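Local coordinates for vacuolar-sorting protein BRO1 (Saccharomyces cerevisiae, PDB 1ZB1) that helps sort cargo proteins into intralumenal vesicles of multivesicular bodies and, as the full-length protein, recruits the DOA4 deubiquitinase to endosomes, at residues 209-221 and 333-345. Residues are numbered along the deposited sequence; the frame is centred on the assembly and turned at random.
Sequences TLISKLSRATCNL and VQVDSIKALDAIK
L341 gives its backbone N to K213 O (3.1 Å), the only hydrogen bond between 333-345 and 209-221. That carbonyl already accepts the helical bond from A217 N; the two donors reach it from opposite faces of its plane, and A340 CA adds a C-H...O contact. A217 CB sits 3.2 Å from L341 O and 4.0 Å from A340 CB.

Apolar contacts gather around L341. With CG anti to the backbone N (chi1 -180°), L341 lies alongside L214, CD2 to CD2 3.8 Å, and its CD2 also meets that of L210; A343 CB touches L214 CD2 as well. Farther back along the linker, I338 turns its CG2 methyl onto the S212 hydroxyl (OG, 3.5 Å) and the aliphatic CB of R216.

The R216 chain, bent at chi2 (61°), runs past A340 CB and brings the edge of its guanidinium to I338 O, NH1 at 3.5 Å, with CG2 of the less well-ordered V335 over one face and N220 ND2 beyond the other, toward the rim. K213 folds its aliphatic part over K339 O, a buried carbonyl without a polar partner. D342 OD1 accepts from I344 N in an Asx turn and from H187.

Q191 of helix 176-198 bonds L214 O and A343 N, tying helix to linker. Here, in the Bro1 domain, the connection between helices 303-322 and 349-371, extended after its 3-10 turn at 335-337, straps across a helix of the TPR-like helical array.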
# COMPACT_ATOMS: atom_id res chain seq x y z
N THR A 209 19.16 -7.72 -18.28
CA THR A 209 17.95 -7.27 -18.96
C THR A 209 16.72 -7.29 -18.04
O THR A 209 15.94 -6.34 -18.03
CB THR A 209 17.69 -8.15 -20.21
OG1 THR A 209 16.48 -7.72 -20.86
CG2 THR A 209 17.58 -9.61 -19.82
N LEU A 210 16.56 -8.36 -17.27
CA LEU A 210 15.42 -8.49 -16.36
C LEU A 210 15.41 -7.39 -15.30
O LEU A 210 14.43 -6.65 -15.16
CB LEU A 210 15.47 -9.85 -15.66
CG LEU A 210 14.18 -10.60 -15.30
CD1 LEU A 210 14.46 -11.50 -14.11
CD2 LEU A 210 13.05 -9.64 -14.97
N ILE A 211 16.51 -7.28 -14.56
CA ILE A 211 16.63 -6.28 -13.51
C ILE A 211 16.33 -4.89 -14.07
O ILE A 211 15.60 -4.11 -13.45
CB ILE A 211 18.05 -6.30 -12.88
CG1 ILE A 211 18.23 -7.56 -12.03
CG2 ILE A 211 18.26 -5.08 -11.98
CD1 ILE A 211 18.10 -8.84 -12.79
N SER A 212 16.87 -4.60 -15.25
CA SER A 212 16.65 -3.31 -15.89
C SER A 212 15.16 -3.01 -16.11
O SER A 212 14.69 -1.92 -15.79
CB SER A 212 17.38 -3.27 -17.24
OG SER A 212 17.12 -2.06 -17.91
N LYS A 213 14.44 -3.98 -16.66
CA LYS A 213 13.01 -3.81 -16.93
C LYS A 213 12.20 -3.65 -15.64
O LYS A 213 11.31 -2.80 -15.57
CB LYS A 213 12.49 -5.01 -17.73
CG LYS A 213 13.31 -5.31 -18.97
CD LYS A 213 12.85 -6.55 -19.71
CE LYS A 213 11.62 -6.29 -20.55
NZ LYS A 213 11.37 -7.40 -21.50
N LEU A 214 12.51 -4.46 -14.64
CA LEU A 214 11.81 -4.40 -13.36
C LEU A 214 12.10 -3.09 -12.64
O LEU A 214 11.22 -2.54 -11.97
CB LEU A 214 12.23 -5.58 -12.47
CG LEU A 214 11.79 -6.96 -12.95
CD1 LEU A 214 12.48 -8.03 -12.12
CD2 LEU A 214 10.28 -7.08 -12.84
N SER A 215 13.33 -2.60 -12.79
CA SER A 215 13.73 -1.35 -12.17
C SER A 215 12.99 -0.20 -12.83
O SER A 215 12.58 0.74 -12.15
CB SER A 215 15.24 -1.14 -12.31
OG SER A 215 15.95 -2.02 -11.47
N ARG A 216 12.82 -0.27 -14.14
CA ARG A 216 12.12 0.80 -14.84
C ARG A 216 10.69 0.88 -14.34
O ARG A 216 10.15 1.97 -14.15
CB ARG A 216 12.12 0.56 -16.35
CG ARG A 216 11.52 1.73 -17.12
CD ARG A 216 12.33 3.00 -16.87
NE ARG A 216 11.58 4.22 -17.16
CZ ARG A 216 11.07 4.53 -18.35
NH1 ARG A 216 11.24 3.72 -19.38
NH2 ARG A 216 10.40 5.67 -18.50
N ALA A 217 10.08 -0.28 -14.11
CA ALA A 217 8.70 -0.31 -13.62
C ALA A 217 8.62 0.33 -12.23
O ALA A 217 7.67 1.05 -11.93
CB ALA A 217 8.19 -1.75 -13.59
N THR A 218 9.61 0.05 -11.38
CA THR A 218 9.64 0.62 -10.03
C THR A 218 9.65 2.14 -10.12
O THR A 218 8.94 2.84 -9.39
CB THR A 218 10.89 0.15 -9.25
OG1 THR A 218 10.91 -1.29 -9.22
CG2 THR A 218 10.86 0.68 -7.82
N CYS A 219 10.46 2.66 -11.05
CA CYS A 219 10.56 4.09 -11.27
C CYS A 219 9.20 4.65 -11.69
O CYS A 219 8.71 5.61 -11.09
CB CYS A 219 11.60 4.39 -12.36
SG CYS A 219 11.47 6.06 -13.04
N ASN A 220 8.59 4.04 -12.70
CA ASN A 220 7.29 4.51 -13.18
C ASN A 220 6.23 4.53 -12.07
O ASN A 220 5.42 5.45 -11.99
CB ASN A 220 6.79 3.65 -14.35
CG ASN A 220 7.69 3.75 -15.58
OD1 ASN A 220 8.38 4.76 -15.79
ND2 ASN A 220 7.68 2.71 -16.40
N LEU A 221 6.24 3.51 -11.22
CA LEU A 221 5.29 3.44 -10.12
C LEU A 221 5.47 4.59 -9.12
O LEU A 221 4.49 5.22 -8.70
CB LEU A 221 5.43 2.09 -9.40
CG LEU A 221 4.48 0.94 -9.80
CD1 LEU A 221 3.83 1.20 -11.14
CD2 LEU A 221 5.26 -0.37 -9.80
N VAL A 333 20.34 8.84 -25.44
CA VAL A 333 19.85 7.48 -25.62
C VAL A 333 18.33 7.44 -25.63
O VAL A 333 17.67 8.37 -25.17
CB VAL A 333 20.35 6.56 -24.49
CG1 VAL A 333 21.86 6.51 -24.49
CG2 VAL A 333 19.84 7.06 -23.14
N GLN A 334 17.78 6.36 -26.17
CA GLN A 334 16.34 6.19 -26.22
C GLN A 334 15.85 5.74 -24.85
O GLN A 334 16.13 4.62 -24.42
CB GLN A 334 15.97 5.14 -27.28
CG GLN A 334 14.48 4.93 -27.47
CD GLN A 334 13.77 6.16 -28.00
OE1 GLN A 334 13.73 7.20 -27.34
NE2 GLN A 334 13.20 6.05 -29.20
N VAL A 335 15.12 6.61 -24.16
CA VAL A 335 14.61 6.28 -22.83
C VAL A 335 13.61 5.13 -22.90
O VAL A 335 13.63 4.22 -22.07
CB VAL A 335 13.93 7.51 -22.17
CG1 VAL A 335 12.78 8.01 -23.05
CG2 VAL A 335 13.43 7.15 -20.78
N ASP A 336 12.74 5.16 -23.91
CA ASP A 336 11.74 4.11 -24.09
C ASP A 336 12.35 2.85 -24.68
O ASP A 336 11.65 1.96 -25.14
CB ASP A 336 10.60 4.61 -24.98
CG ASP A 336 9.74 5.66 -24.29
OD1 ASP A 336 8.78 6.16 -24.91
OD2 ASP A 336 10.03 5.99 -23.12
N SER A 337 13.68 2.80 -24.67
CA SER A 337 14.40 1.64 -25.18
C SER A 337 14.28 0.54 -24.13
O SER A 337 14.36 -0.65 -24.44
CB SER A 337 15.88 1.99 -25.40
OG SER A 337 16.60 0.87 -25.89
N ILE A 338 14.08 0.95 -22.88
CA ILE A 338 13.92 0.02 -21.77
C ILE A 338 12.42 -0.16 -21.54
O ILE A 338 11.72 0.79 -21.19
CB ILE A 338 14.55 0.57 -20.47
CG1 ILE A 338 16.03 0.89 -20.72
CG2 ILE A 338 14.42 -0.47 -19.36
CD1 ILE A 338 16.74 1.49 -19.51
N LYS A 339 11.94 -1.38 -21.73
CA LYS A 339 10.53 -1.70 -21.57
C LYS A 339 10.20 -2.21 -20.16
O LYS A 339 10.54 -3.33 -19.79
CB LYS A 339 10.14 -2.74 -22.62
CG LYS A 339 10.55 -2.33 -24.03
CD LYS A 339 10.55 -3.51 -24.98
CE LYS A 339 11.14 -3.12 -26.33
NZ LYS A 339 11.25 -4.29 -27.25
N ALA A 340 9.52 -1.36 -19.39
CA ALA A 340 9.14 -1.68 -18.02
C ALA A 340 8.35 -2.98 -17.85
O ALA A 340 7.53 -3.33 -18.69
CB ALA A 340 8.34 -0.52 -17.43
N LEU A 341 8.62 -3.68 -16.75
CA LEU A 341 7.94 -4.93 -16.44
C LEU A 341 7.35 -4.88 -15.03
O LEU A 341 8.09 -4.94 -14.04
CB LEU A 341 8.91 -6.11 -16.55
CG LEU A 341 8.31 -7.49 -16.25
CD1 LEU A 341 7.26 -7.82 -17.29
CD2 LEU A 341 9.41 -8.55 -16.25
N ASP A 342 6.03 -4.76 -14.94
CA ASP A 342 5.29 -4.72 -13.67
C ASP A 342 5.07 -6.16 -13.20
O ASP A 342 4.33 -6.90 -13.83
CB ASP A 342 3.94 -4.04 -13.89
CG ASP A 342 3.23 -3.69 -12.59
OD1 ASP A 342 3.47 -4.35 -11.56
OD2 ASP A 342 2.41 -2.75 -12.62
N ALA A 343 5.69 -6.54 -12.09
CA ALA A 343 5.57 -7.91 -11.58
C ALA A 343 4.47 -8.14 -10.54
O ALA A 343 4.30 -9.27 -10.06
CB ALA A 343 6.91 -8.36 -11.00
N ILE A 344 3.73 -7.10 -10.18
CA ILE A 344 2.69 -7.24 -9.17
C ILE A 344 1.28 -7.38 -9.73
O ILE A 344 0.75 -6.48 -10.38
CB ILE A 344 2.73 -6.03 -8.17
CG1 ILE A 344 3.95 -6.15 -7.26
CG2 ILE A 344 1.48 -6.02 -7.29
CD1 ILE A 344 5.26 -6.11 -7.97
N LYS A 345 0.67 -8.53 -9.46
CA LYS A 345 -0.68 -8.82 -9.91
C LYS A 345 -1.58 -8.80 -8.67
O LYS A 345 -1.53 -9.72 -7.86
CB LYS A 345 -0.75 -10.20 -10.58
CG LYS A 345 0.16 -10.35 -11.79
CD LYS A 345 0.06 -11.75 -12.38
CE LYS A 345 0.97 -11.92 -13.60
NZ LYS A 345 0.83 -13.27 -14.20